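Local coordinates for protein putative protease (Parabacteroides distasonis ATCC 8503, PDB 3KD4) that is of unknown function but may be an exported protease, and contains sequences of two uncharacterised families, at residues Ser230-Phe233 against Ala234-Thr238; Glu246-Asn249 against Ile250-His254; Ala291-Leu294 against Asn295-Asn299; Ala332-Gly336 against Lys337-Leu341; Ala343-Leu346 against Thr347-Gly350. All coordinates share one frame; numbering follows the deposited sequence.

Contact 1. Residues Ser230-Phe233 against Ala234-Thr238; sequences SKTF and AQFLT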
loop_
_atom_site.group_PDB
_atom_site.type_symbol
_atom_site.label_atom_id
_atom_site.label_comp_id
_atom_site.label_asym_id
_atom_site.label_seq_id
_atom_site.Cartn_x
_atom_site.Cartn_y
_atom_site.Cartn_z
ATOM N N SER A 230 -18.132 -24.079 -2.367
ATOM C CA SER A 230 -16.862 -23.725 -1.778
ATOM C C SER A 230 -16.662 -24.494 -0.466
ATOM O O SER A 230 -15.586 -25.028 -0.203
ATOM C CB SER A 230 -16.776 -22.214 -1.587
ATOM O OG SER A 230 -16.836 -21.512 -2.848
ATOM N N LYS A 231 -17.712 -24.564 0.350
ATOM C CA LYS A 231 -17.648 -25.318 1.588
ATOM C C LYS A 231 -17.476 -26.821 1.329
ATOM O O LYS A 231 -16.693 -27.473 1.981
ATOM C CB LYS A 231 -18.900 -25.094 2.420
ATOM C CG LYS A 231 -19.027 -23.657 2.974
ATOM C CD LYS A 231 -20.447 -23.387 3.448
ATOM C CE LYS A 231 -20.579 -21.989 4.030
ATOM N NZ LYS A 231 -21.999 -21.672 4.391
ATOM N N THR A 232 -18.242 -27.361 0.396
ATOM C CA THR A 232 -18.206 -28.800 0.114
ATOM C C THR A 232 -16.851 -29.134 -0.438
ATOM O O THR A 232 -16.225 -30.083 0.024
ATOM C CB THR A 232 -19.334 -29.239 -0.830
ATOM O OG1 THR A 232 -20.594 -28.913 -0.231
ATOM C CG2 THR A 232 -19.271 -30.768 -1.109
ATOM N N PHE A 233 -16.373 -28.324 -1.380
ATOM C CA PHE A 233 -15.031 -28.521 -1.971
ATOM C C PHE A 233 -13.922 -28.493 -0.919
ATOM O O PHE A 233 -12.988 -29.304 -0.980
ATOM C CB PHE A 233 -14.785 -27.457 -3.030
ATOM C CG PHE A 233 -13.599 -27.693 -3.938
ATOM C CD1 PHE A 233 -13.066 -28.960 -4.185
ATOM C CD2 PHE A 233 -13.052 -26.621 -4.606
ATOM C CE1 PHE A 233 -11.994 -29.112 -5.061
ATOM C CE2 PHE A 233 -11.977 -26.776 -5.479
ATOM C CZ PHE A 233 -11.457 -28.034 -5.718
ATOM N N ALA A 234 -14.025 -27.562 0.031
ATOM C CA ALA A 234 -13.040 -27.419 1.121
ATOM C C ALA A 234 -12.966 -28.708 1.930
ATOM O O ALA A 234 -11.879 -29.197 2.237
ATOM C CB ALA A 234 -13.413 -26.209 2.050
ATOM N N GLN A 235 -14.136 -29.261 2.228
ATOM C CA GLN A 235 -14.223 -30.524 2.950
ATOM C C GLN A 235 -13.654 -31.706 2.152
ATOM O O GLN A 235 -12.828 -32.450 2.669
ATOM C CB GLN A 235 -15.668 -30.803 3.369
ATOM C CG GLN A 235 -16.182 -29.735 4.327
ATOM C CD GLN A 235 -17.655 -29.866 4.605
ATOM O OE1 GLN A 235 -18.390 -30.551 3.879
ATOM N NE2 GLN A 235 -18.106 -29.207 5.660
ATOM N N PHE A 236 -14.042 -31.837 0.893
ATOM C CA PHE A 236 -13.457 -32.864 0.042
ATOM C C PHE A 236 -11.946 -32.746 -0.029
ATOM O O PHE A 236 -11.249 -33.750 0.007
ATOM C CB PHE A 236 -14.020 -32.812 -1.385
ATOM C CG PHE A 236 -15.469 -33.176 -1.493
ATOM C CD1 PHE A 236 -16.122 -33.865 -0.493
ATOM C CD2 PHE A 236 -16.173 -32.860 -2.635
ATOM C CE1 PHE A 236 -17.476 -34.213 -0.636
ATOM C CE2 PHE A 236 -17.505 -33.216 -2.785
ATOM C CZ PHE A 236 -18.150 -33.886 -1.796
ATOM N N LEU A 237 -11.439 -31.521 -0.134
ATOM C CA LEU A 237 -10.012 -31.296 -0.306
ATOM C C LEU A 237 -9.208 -31.679 0.921
ATOM O O LEU A 237 -8.030 -31.985 0.800
ATOM C CB LEU A 237 -9.710 -29.824 -0.612
ATOM C CG LEU A 237 -9.889 -29.394 -2.049
ATOM C CD1 LEU A 237 -9.968 -27.864 -2.132
ATOM C CD2 LEU A 237 -8.789 -29.993 -2.948
ATOM N N THR A 238 -9.828 -31.629 2.094
ATOM C CA THR A 238 -9.095 -31.784 3.338
ATOM C C THR A 238 -9.547 -33.011 4.136
ATOM O O THR A 238 -9.119 -33.188 5.265
ATOM C CB THR A 238 -9.245 -30.524 4.225
ATOM O OG1 THR A 238 -10.624 -30.299 4.507
ATOM C CG2 THR A 238 -8.685 -29.303 3.539
#

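Contact 2. Residues Glu246-Asn249 against Ile250-His254; sequences EKVN and IIRDH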
loop_
_atom_site.group_PDB
_atom_site.type_symbol
_atom_site.label_atom_id
_atom_site.label_comp_id
_atom_site.label_asym_id
_atom_site.label_seq_id
_atom_site.Cartn_x
_atom_site.Cartn_y
_atom_site.Cartn_z
ATOM N N GLU A 246 -2.015 -29.006 7.866
ATOM C CA GLU A 246 -2.024 -29.535 6.513
ATOM C C GLU A 246 -3.289 -29.017 5.823
ATOM O O GLU A 246 -3.253 -28.639 4.677
ATOM C CB GLU A 246 -1.998 -31.080 6.527
ATOM C CG GLU A 246 -2.028 -31.667 5.128
ATOM C CD GLU A 246 -1.996 -33.189 5.092
ATOM O OE1 GLU A 246 -1.533 -33.817 6.076
ATOM O OE2 GLU A 246 -2.452 -33.752 4.068
ATOM N N LYS A 247 -4.399 -28.999 6.551
ATOM C CA LYS A 247 -5.649 -28.513 5.997
ATOM C C LYS A 247 -5.561 -27.057 5.565
ATOM O O LYS A 247 -6.038 -26.698 4.478
ATOM C CB LYS A 247 -6.777 -28.675 6.992
ATOM C CG LYS A 247 -7.108 -30.092 7.357
ATOM C CD LYS A 247 -8.278 -30.050 8.291
ATOM C CE LYS A 247 -8.813 -31.405 8.651
ATOM N NZ LYS A 247 -10.037 -31.173 9.488
ATOM N N VAL A 248 -4.962 -26.216 6.405
ATOM C CA VAL A 248 -4.759 -24.804 6.047
ATOM C C VAL A 248 -3.904 -24.730 4.774
ATOM O O VAL A 248 -4.226 -24.006 3.825
ATOM C CB VAL A 248 -4.098 -23.973 7.208
ATOM C CG1 VAL A 248 -3.717 -22.546 6.719
ATOM C CG2 VAL A 248 -5.013 -23.930 8.455
ATOM N N ASN A 249 -2.829 -25.499 4.734
ATOM C CA ASN A 249 -1.933 -25.458 3.570
ATOM C C ASN A 249 -2.621 -25.861 2.284
ATOM O O ASN A 249 -2.427 -25.233 1.257
ATOM C CB ASN A 249 -0.728 -26.356 3.795
ATOM C CG ASN A 249 0.087 -25.952 5.013
ATOM O OD1 ASN A 249 -0.003 -24.812 5.503
ATOM N ND2 ASN A 249 0.901 -26.886 5.499
ATOM N N ILE A 250 -3.432 -26.905 2.353
ATOM C CA ILE A 250 -4.164 -27.380 1.185
ATOM C C ILE A 250 -5.093 -26.269 0.660
ATOM O O ILE A 250 -5.071 -25.936 -0.535
ATOM C CB ILE A 250 -4.952 -28.672 1.514
ATOM C CG1 ILE A 250 -3.980 -29.858 1.684
ATOM C CG2 ILE A 250 -5.977 -28.976 0.406
ATOM C CD1 ILE A 250 -4.610 -31.152 2.281
ATOM N N ILE A 251 -5.839 -25.635 1.564
ATOM C CA ILE A 251 -6.813 -24.623 1.170
ATOM C C ILE A 251 -6.098 -23.374 0.625
ATOM O O ILE A 251 -6.384 -22.907 -0.480
ATOM C CB ILE A 251 -7.769 -24.259 2.325
ATOM C CG1 ILE A 251 -8.575 -25.489 2.792
ATOM C CG2 ILE A 251 -8.707 -23.077 1.920
ATOM C CD1 ILE A 251 -9.500 -26.086 1.757
ATOM N N ARG A 252 -5.157 -22.848 1.394
ATOM C CA ARG A 252 -4.361 -21.697 0.976
ATOM C C ARG A 252 -3.694 -21.922 -0.382
ATOM O O ARG A 252 -3.744 -21.068 -1.247
ATOM C CB ARG A 252 -3.293 -21.406 2.029
ATOM C CG ARG A 252 -2.599 -20.078 1.887
ATOM C CD ARG A 252 -1.371 -19.987 2.812
ATOM N NE ARG A 252 -0.449 -21.055 2.463
ATOM C CZ ARG A 252 -0.130 -22.101 3.223
ATOM N NH1 ARG A 252 -0.596 -22.228 4.474
ATOM N NH2 ARG A 252 0.692 -23.034 2.731
ATOM N N ASP A 253 -3.046 -23.067 -0.559
ATOM C CA ASP A 253 -2.336 -23.350 -1.804
ATOM C C ASP A 253 -3.304 -23.508 -2.950
ATOM O O ASP A 253 -3.033 -23.037 -4.048
ATOM C CB ASP A 253 -1.484 -24.612 -1.676
ATOM C CG ASP A 253 -0.288 -24.409 -0.750
ATOM O OD1 ASP A 253 0.053 -23.239 -0.465
ATOM O OD2 ASP A 253 0.294 -25.413 -0.296
ATOM N N HIS A 254 -4.436 -24.170 -2.717
ATOM C CA HIS A 254 -5.428 -24.247 -3.781
ATOM C C HIS A 254 -5.839 -22.865 -4.281
ATOM O O HIS A 254 -5.922 -22.645 -5.487
ATOM C CB HIS A 254 -6.678 -24.984 -3.375
ATOM C CG HIS A 254 -7.622 -25.168 -4.520
ATOM N ND1 HIS A 254 -7.460 -26.171 -5.454
ATOM C CD2 HIS A 254 -8.693 -24.440 -4.921
ATOM C CE1 HIS A 254 -8.412 -26.067 -6.367
ATOM N NE2 HIS A 254 -9.178 -25.032 -6.060
#

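Contact 3. Residues Ala291-Leu294 against Asn295-Asn299; sequences AQLL and NVMLN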
loop_
_atom_site.group_PDB
_atom_site.type_symbol
_atom_site.label_atom_id
_atom_site.label_comp_id
_atom_site.label_asym_id
_atom_site.label_seq_id
_atom_site.Cartn_x
_atom_site.Cartn_y
_atom_site.Cartn_z
ATOM N N ALA A 291 -10.252 -13.060 0.204
ATOM C CA ALA A 291 -10.271 -13.170 1.651
ATOM C C ALA A 291 -11.493 -13.956 2.138
ATOM O O ALA A 291 -11.369 -14.785 3.023
ATOM C CB ALA A 291 -10.261 -11.776 2.288
ATOM N N GLN A 292 -12.667 -13.684 1.578
ATOM C CA GLN A 292 -13.904 -14.360 2.018
ATOM C C GLN A 292 -13.942 -15.790 1.553
ATOM O O GLN A 292 -14.388 -16.658 2.291
ATOM C CB GLN A 292 -15.165 -13.618 1.553
ATOM C CG GLN A 292 -16.489 -14.248 2.011
ATOM C CD GLN A 292 -16.681 -14.324 3.516
ATOM O OE1 GLN A 292 -15.864 -13.835 4.284
ATOM N NE2 GLN A 292 -17.794 -14.930 3.940
ATOM N N LEU A 293 -13.454 -16.050 0.340
ATOM C CA LEU A 293 -13.384 -17.426 -0.163
ATOM C C LEU A 293 -12.512 -18.324 0.750
ATOM O O LEU A 293 -12.896 -19.439 1.158
ATOM C CB LEU A 293 -12.838 -17.429 -1.596
ATOM C CG LEU A 293 -12.683 -18.828 -2.199
ATOM C CD1 LEU A 293 -14.047 -19.566 -2.143
ATOM C CD2 LEU A 293 -12.100 -18.804 -3.647
ATOM N N LEU A 294 -11.340 -17.819 1.084
ATOM C CA LEU A 294 -10.415 -18.523 1.961
ATOM C C LEU A 294 -11.070 -18.739 3.345
ATOM O O LEU A 294 -11.064 -19.828 3.886
ATOM C CB LEU A 294 -9.143 -17.674 2.058
ATOM C CG LEU A 294 -7.966 -18.087 2.936
ATOM C CD1 LEU A 294 -7.413 -19.472 2.538
ATOM C CD2 LEU A 294 -6.883 -16.979 2.900
ATOM N N ASN A 295 -11.645 -17.676 3.908
ATOM C CA ASN A 295 -12.369 -17.778 5.177
ATOM C C ASN A 295 -13.492 -18.841 5.150
ATOM O O ASN A 295 -13.583 -19.685 6.060
ATOM C CB ASN A 295 -12.930 -16.389 5.527
ATOM C CG ASN A 295 -13.654 -16.367 6.848
ATOM O OD1 ASN A 295 -13.126 -16.801 7.870
ATOM N ND2 ASN A 295 -14.885 -15.889 6.823
ATOM N N VAL A 296 -14.321 -18.819 4.115
ATOM C CA VAL A 296 -15.417 -19.793 3.983
ATOM C C VAL A 296 -14.860 -21.222 3.904
ATOM O O VAL A 296 -15.346 -22.133 4.562
ATOM C CB VAL A 296 -16.260 -19.512 2.737
ATOM C CG1 VAL A 296 -17.151 -20.715 2.381
ATOM C CG2 VAL A 296 -17.094 -18.213 2.940
HETATM N N MSE A 297 -13.803 -21.397 3.131
HETATM C CA MSE A 297 -13.252 -22.735 2.918
HETATM C C MSE A 297 -12.537 -23.224 4.174
HETATM O O MSE A 297 -12.730 -24.374 4.597
HETATM C CB MSE A 297 -12.332 -22.731 1.706
HETATM C CG MSE A 297 -13.083 -22.534 0.433
HETATM SE SE MSE A 297 -11.984 -22.716 -1.199
HETATM C CE MSE A 297 -11.976 -24.680 -1.217
ATOM N N LEU A 298 -11.710 -22.371 4.783
ATOM C CA LEU A 298 -11.072 -22.753 6.062
ATOM C C LEU A 298 -12.099 -23.172 7.115
ATOM O O LEU A 298 -11.985 -24.248 7.702
ATOM C CB LEU A 298 -10.194 -21.641 6.618
ATOM C CG LEU A 298 -8.954 -21.318 5.783
ATOM C CD1 LEU A 298 -8.315 -20.008 6.292
ATOM C CD2 LEU A 298 -7.962 -22.476 5.812
ATOM N N ASN A 299 -13.123 -22.346 7.333
ATOM C CA ASN A 299 -14.165 -22.705 8.299
ATOM C C ASN A 299 -14.863 -24.010 7.951
ATOM O O ASN A 299 -15.118 -24.821 8.842
ATOM C CB ASN A 299 -15.173 -21.588 8.475
ATOM C CG ASN A 299 -14.646 -20.487 9.383
ATOM O OD1 ASN A 299 -14.451 -20.705 10.566
ATOM N ND2 ASN A 299 -14.390 -19.314 8.820
#

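Contact 4. Residues Ala332-Gly336 against Lys337-Leu341; sequences ATVDG and KDQYL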
loop_
_atom_site.group_PDB
_atom_site.type_symbol
_atom_site.label_atom_id
_atom_site.label_comp_id
_atom_site.label_asym_id
_atom_site.label_seq_id
_atom_site.Cartn_x
_atom_site.Cartn_y
_atom_site.Cartn_z
ATOM N N ALA A 332 -6.522 -17.663 10.977
ATOM C CA ALA A 332 -6.873 -19.093 11.091
ATOM C C ALA A 332 -6.347 -19.640 12.413
ATOM O O ALA A 332 -5.180 -19.473 12.740
ATOM C CB ALA A 332 -6.303 -19.898 9.944
ATOM N N THR A 333 -7.215 -20.281 13.179
ATOM C CA THR A 333 -6.801 -20.859 14.461
ATOM C C THR A 333 -6.458 -22.328 14.247
ATOM O O THR A 333 -7.335 -23.111 13.908
ATOM C CB THR A 333 -7.899 -20.742 15.490
ATOM O OG1 THR A 333 -8.286 -19.372 15.563
ATOM C CG2 THR A 333 -7.418 -21.227 16.880
ATOM N N VAL A 334 -5.182 -22.665 14.403
ATOM C CA VAL A 334 -4.659 -23.992 14.104
ATOM C C VAL A 334 -4.141 -24.593 15.420
ATOM O O VAL A 334 -3.169 -24.080 15.996
ATOM C CB VAL A 334 -3.536 -23.887 13.059
ATOM C CG1 VAL A 334 -2.807 -25.226 12.868
ATOM C CG2 VAL A 334 -4.097 -23.308 11.712
ATOM N N ASP A 335 -4.810 -25.633 15.921
ATOM C CA ASP A 335 -4.439 -26.220 17.231
ATOM C C ASP A 335 -4.318 -25.121 18.313
ATOM O O ASP A 335 -3.324 -25.030 19.030
ATOM C CB ASP A 335 -3.122 -27.003 17.130
ATOM C CG ASP A 335 -3.115 -27.992 15.999
ATOM O OD1 ASP A 335 -4.155 -28.670 15.769
ATOM O OD2 ASP A 335 -2.053 -28.116 15.340
ATOM N N GLY A 336 -5.311 -24.250 18.392
ATOM C CA GLY A 336 -5.350 -23.265 19.477
ATOM C C GLY A 336 -4.429 -22.059 19.310
ATOM O O GLY A 336 -4.339 -21.225 20.227
ATOM N N LYS A 337 -3.744 -21.966 18.167
ATOM C CA LYS A 337 -2.805 -20.857 17.889
ATOM C C LYS A 337 -3.128 -20.199 16.545
ATOM O O LYS A 337 -3.191 -20.878 15.501
ATOM C CB LYS A 337 -1.360 -21.341 17.833
ATOM C CG LYS A 337 -0.932 -22.226 19.043
ATOM C CD LYS A 337 0.574 -22.519 19.021
ATOM C CE LYS A 337 0.941 -23.719 19.890
ATOM N NZ LYS A 337 2.455 -23.848 20.046
ATOM N N ASP A 338 -3.264 -18.883 16.568
ATOM C CA ASP A 338 -3.621 -18.156 15.386
ATOM C C ASP A 338 -2.462 -17.949 14.431
ATOM O O ASP A 338 -1.358 -17.703 14.844
ATOM C CB ASP A 338 -4.206 -16.810 15.767
ATOM C CG ASP A 338 -5.583 -16.915 16.321
ATOM O OD1 ASP A 338 -6.221 -17.999 16.219
ATOM O OD2 ASP A 338 -6.042 -15.872 16.851
ATOM N N GLN A 339 -2.747 -18.018 13.129
ATOM C CA GLN A 339 -1.804 -17.579 12.121
ATOM C C GLN A 339 -2.566 -16.727 11.139
ATOM O O GLN A 339 -3.797 -16.869 10.996
ATOM C CB GLN A 339 -1.106 -18.785 11.434
ATOM C CG GLN A 339 -2.052 -19.670 10.641
ATOM C CD GLN A 339 -1.404 -20.988 10.242
ATOM O OE1 GLN A 339 -1.294 -21.292 9.067
ATOM N NE2 GLN A 339 -0.972 -21.761 11.217
ATOM N N TYR A 340 -1.849 -15.821 10.499
ATOM C CA TYR A 340 -2.449 -14.844 9.600
ATOM C C TYR A 340 -2.074 -15.118 8.147
ATOM O O TYR A 340 -0.920 -15.384 7.857
ATOM C CB TYR A 340 -2.028 -13.434 10.003
ATOM C CG TYR A 340 -2.333 -13.177 11.466
ATOM C CD1 TYR A 340 -3.646 -13.225 11.933
ATOM C CD2 TYR A 340 -1.315 -12.923 12.390
ATOM C CE1 TYR A 340 -3.953 -12.998 13.284
ATOM C CE2 TYR A 340 -1.610 -12.678 13.743
ATOM C CZ TYR A 340 -2.945 -12.727 14.169
ATOM O OH TYR A 340 -3.250 -12.564 15.475
ATOM N N LEU A 341 -3.075 -15.077 7.267
ATOM C CA LEU A 341 -2.865 -15.284 5.842
ATOM C C LEU A 341 -3.142 -13.969 5.118
ATOM O O LEU A 341 -4.235 -13.401 5.232
ATOM C CB LEU A 341 -3.779 -16.404 5.324
ATOM C CG LEU A 341 -3.965 -17.639 6.208
ATOM C CD1 LEU A 341 -4.630 -18.767 5.420
ATOM C CD2 LEU A 341 -2.641 -18.114 6.790
#

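Contact 5. Residues Ala343-Leu346 against Thr347-Gly350; sequences ASPL and TNRG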
loop_
_atom_site.group_PDB
_atom_site.type_symbol
_atom_site.label_atom_id
_atom_site.label_comp_id
_atom_site.label_asym_id
_atom_site.label_seq_id
_atom_site.Cartn_x
_atom_site.Cartn_y
_atom_site.Cartn_z
ATOM N N ALA A 343 -1.035 -11.276 1.710
ATOM C CA ALA A 343 -0.055 -11.235 0.626
ATOM C C ALA A 343 1.307 -10.982 1.260
ATOM O O ALA A 343 2.271 -11.657 0.942
ATOM C CB ALA A 343 -0.437 -10.126 -0.377
ATOM N N SER A 344 1.351 -10.065 2.221
ATOM C CA SER A 344 2.535 -9.816 3.005
ATOM C C SER A 344 2.259 -10.085 4.491
ATOM O O SER A 344 1.176 -9.785 4.983
ATOM C CB SER A 344 2.953 -8.359 2.816
ATOM O OG SER A 344 4.048 -8.091 3.666
ATOM N N PRO A 345 3.239 -10.626 5.225
ATOM C CA PRO A 345 2.915 -11.021 6.615
ATOM C C PRO A 345 2.491 -9.848 7.480
ATOM O O PRO A 345 3.177 -8.813 7.482
ATOM C CB PRO A 345 4.233 -11.591 7.141
ATOM C CG PRO A 345 4.953 -12.066 5.912
ATOM C CD PRO A 345 4.565 -11.118 4.807
ATOM N N LEU A 346 1.390 -10.011 8.223
ATOM C CA LEU A 346 0.952 -8.937 9.124
ATOM C C LEU A 346 2.005 -8.604 10.157
ATOM O O LEU A 346 2.107 -7.460 10.578
ATOM C CB LEU A 346 -0.357 -9.283 9.844
ATOM C CG LEU A 346 -1.638 -9.295 9.037
ATOM C CD1 LEU A 346 -2.805 -9.626 9.991
ATOM C CD2 LEU A 346 -1.892 -7.967 8.349
ATOM N N THR A 347 2.813 -9.588 10.529
ATOM C CA THR A 347 3.866 -9.390 11.525
ATOM C C THR A 347 5.080 -8.585 10.996
ATOM O O THR A 347 5.981 -8.238 11.770
ATOM C CB THR A 347 4.316 -10.747 12.095
ATOM O OG1 THR A 347 4.757 -11.594 11.014
ATOM C CG2 THR A 347 3.142 -11.423 12.861
ATOM N N ASN A 348 5.105 -8.256 9.701
ATOM C CA ASN A 348 6.148 -7.356 9.190
ATOM C C ASN A 348 5.981 -5.955 9.731
ATOM O O ASN A 348 6.928 -5.336 10.196
ATOM C CB ASN A 348 6.199 -7.326 7.655
ATOM C CG ASN A 348 6.830 -8.551 7.070
ATOM O OD1 ASN A 348 7.108 -9.530 7.765
ATOM N ND2 ASN A 348 7.087 -8.501 5.783
ATOM N N ARG A 349 4.765 -5.432 9.672
ATOM C CA ARG A 349 4.513 -4.089 10.184
ATOM C C ARG A 349 4.006 -4.119 11.622
ATOM O O ARG A 349 4.065 -3.124 12.339
ATOM C CB ARG A 349 3.542 -3.353 9.259
ATOM C CG ARG A 349 4.081 -3.116 7.820
ATOM C CD ARG A 349 3.009 -2.508 6.918
ATOM N NE ARG A 349 2.440 -1.317 7.535
ATOM C CZ ARG A 349 3.048 -0.131 7.597
ATOM N NH1 ARG A 349 4.244 0.055 7.040
ATOM N NH2 ARG A 349 2.465 0.891 8.214
ATOM N N GLY A 350 3.472 -5.255 12.053
ATOM C CA GLY A 350 3.025 -5.414 13.419
ATOM C C GLY A 350 2.126 -4.298 13.887
ATOM O O GLY A 350 1.135 -3.948 13.226
HETATM O O HOH W 1 2.745 -5.985 7.665
HETATM O O HOH W 2 0.056 -5.658 11.198
#

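Contact 1. Residues Ser230-Phe233 against Ala234-Thr238
Four successive i to i+4 backbone bonds join Ser230-Phe233 to Ala234-Thr238 as one continuous piece of α-helix. Phe236 N to Thr232 O, at 2.9 Å, is the straightest, with 172° at the hydrogen, while Leu237 N reaches Phe233 O at 2.8 Å. The side chains of these last two pairs add CH-pi contacts. Leu237 CD1 sits above the middle of the Phe233 ring, 3.7 Å from its centroid and only 8° off the normal, and Phe233 CE1 leans on Leu237 CG. The phenyl can lie there because its CG is anti to the backbone N (chi1 -167°). These residues make up nearly all of helix 228-238, whose inner side, with Ser230 and Ala234, packs on helices 287-300 and 244-258; Ser230 OG bonds to Asp277. On another side Thr232 puts CG2 over a face of Phe236, displaced toward the rim near CZ, with 3.4 Å between Thr232 CG2 and Phe236 CZ. The two side chains run alongside each other, and Thr232 OG1 turns to the carbonyl of Tyr228. Thr238 OG1 donates to Ala234 O at 2.8 Å, folding the hydroxyl back onto the preceding turn.

Contact 2. Residues Glu246-Asn249 against Ile250-His254
Asn249 and Arg252 make the main side-chain link of this stretch of helix 244-258, an i to i+3 pairing on an α-helix whose other side packs against neighbouring helices. Backbone bonds come first: Ile250, Ile251, Arg252 and Asp253 each donate N-H to the carbonyl four residues earlier, and Arg252 N to Val248 O is the shortest at 2.8 Å.

Among the polar side chains, Arg252 NH1 donates to Asn249 OD1 at 2.8 Å, 160° at the hydrogen. OD1 lies at the edge of the guanidinium, in its plane, although the amide and guanidinium planes are turned 58° apart. A bend at chi3 (60°) folds the arginine back along its own helix, so that Asn249 O comes over one guanidinium face. NH2 makes a weaker, 3.4 Å bond to the same Asn249 OD1, and a weak salt-bridge contact to Asp253 OD1. Gln245 NE2 also donates to Asn249 OD1, so several donors converge on this one oxygen, which probably limits how far the amide can turn. Lys247 NZ instead reaches the carbonyl of Ala301.

Van der Waals contacts are lighter. Val248 CG1 lies 3.9 Å from Arg252 NH1, and the buried valine also packs on Gln339 of strand 337-341. Ile251 is buried against helices 228-238 and 287-300. Further round, Ile250 crosses the extended Glu246 chain, its CD1 3.9 Å from Glu246 CG and 3.8 Å from Glu246 OE2.

Contact 3. Residues Ala291-Leu294 against Asn295-Asn299
Gln292 and Val296 meet on one side of helix 287-300: Gln292 NE2 lies 3.5 Å from Val296 CG2, and the same methyl rests 3.2 Å from Gln292 O. The main-chain polar groups pair in regular α-helical fashion. Asn295, Val296, Met297 and Leu298 donate to the carbonyls of Ala291, Gln292, Leu293 and Leu294, with Leu298 N to Leu294 O at 2.8 Å and 171°. One turn on, Asn295 O takes two donors from opposite faces of its plane. Asn299 N is one; the other is Asn299 ND2, at 2.9 Å, above the carbonyl plane and not on a lone pair. That amide also bonds to Ser305 O, tying the helix to strand 305-312. Gln292 is bent at chi2 (61°), which carries its buried amide back over the valine. Replacing it with an alanine would probably leave Val296 CG2 without this cover and open a gap toward Val307. Elsewhere round the helix, Leu293 CD1 touches SE of Met297, a selenomethionine, at 3.9 Å, and Leu294 lies alongside Leu298. These backbone groups thus pair within the helix, leaving mostly apolar side chains to face helices 228-238 and 244-258.

Contact 4. Residues Ala332-Gly336 against Lys337-Leu341
A β-hairpin closes here: strand 327-334 turns through a type I' β-turn, Val334 to Lys337, into strand 337-341, an outermost strand of the five-stranded antiparallel sheet. Thr333 faces Asp338 in the non-hydrogen-bonded pair between two hydrogen-bonded ones. In the outer pair Ala332 N donates to Gln339 O at 2.8 Å, and Gln339 N returns the bond to Ala332 O. Next to the turn, Val334 N meets Lys337 O and Lys337 N meets Val334 O at 3.1 Å, both donors lying above the carbonyl planes. Asp335 and Gly336 take the positive phi values that the type I' turn needs. Across the strands, Thr333 OG1 donates to Asp338 OD1 at 2.6 Å, arriving nearly along the C-O axis of the carboxylate. A valine at Thr333 would probably leave Asp338 OD1 without this hydroxyl donor and the carboxylate freer to turn. On the opposite face of the hairpin, the Gln339 side chain has its CG between the backbone N and the carbonyl carbon (chi1 65°), its chain then running out extended toward Val334. Its NE2 donates to Gln245 of helix 244-258, and Val334 CG2 lies 3.5 Å from Gln339 NE2.

Contact 5. Residues Ala343-Leu346 against Thr347-Gly350
This is a tight local turn near the surface, where the chain leaving strand 337-341 curls into the short, weakly bonded helix 346-349. Pro345 and Leu346 supply the carbonyls that hold it. Asn348 N donates to Pro345 O at 3.0 Å, approaching well above the carbonyl plane, an i to i+3 bond. Gly350 N reaches Leu346 O, also at 3.0 Å but in the carbonyl plane, while Arg349 N makes only a weak, bent bond to Leu346 O. Two waters complete the coil. One donates to Pro345 O and accepts from Arg349 N at 2.9 Å, standing in for a direct i to i+4 link; the other bridges Leu346 O, at 2.8 Å, and Gly350 O. Leu346 O therefore takes the Gly350 N-H and a water as well as the weak bond.

The side chains meet over the proline ring. Asn348 lies across it, with OD1 3.6 Å from Pro345 CB and ND2 3.8 Å from Pro345 CD. Its CG is anti to the carbonyl carbon (chi1 -75°), which lets the amide fold back over the ring. Gly350 leaves the helix with positive phi (50°), a value glycine accepts readily.

The Leu346 side chain touches Leu308 and Val310 of strand 305-312. At the far end Arg349 forms salt bridges to Asp353, where strand 353-357 begins, and to Glu418 of strand 417-418.

In the fold
From the N terminus, the five contacts follow in series; none nests in or crosses another. Contacts 1, 2 and 3 run along helices 228-238, 244-258 and 287-300 and close no loop, and their centres are about 11 Å apart in each pairing. The three helices pack together, with Ile251 and Met297 among the shared side chains. Contact 4 closes the hairpin turn at the sheet edge and joins the helices through Val248 on Val334 and Leu298 on Ala332. Contact 5, a short helical turn, comes next along the chain, touching contact 4 where Tyr340 meets Leu346, but stays about 8 Å from contact 3 at the nearest atoms.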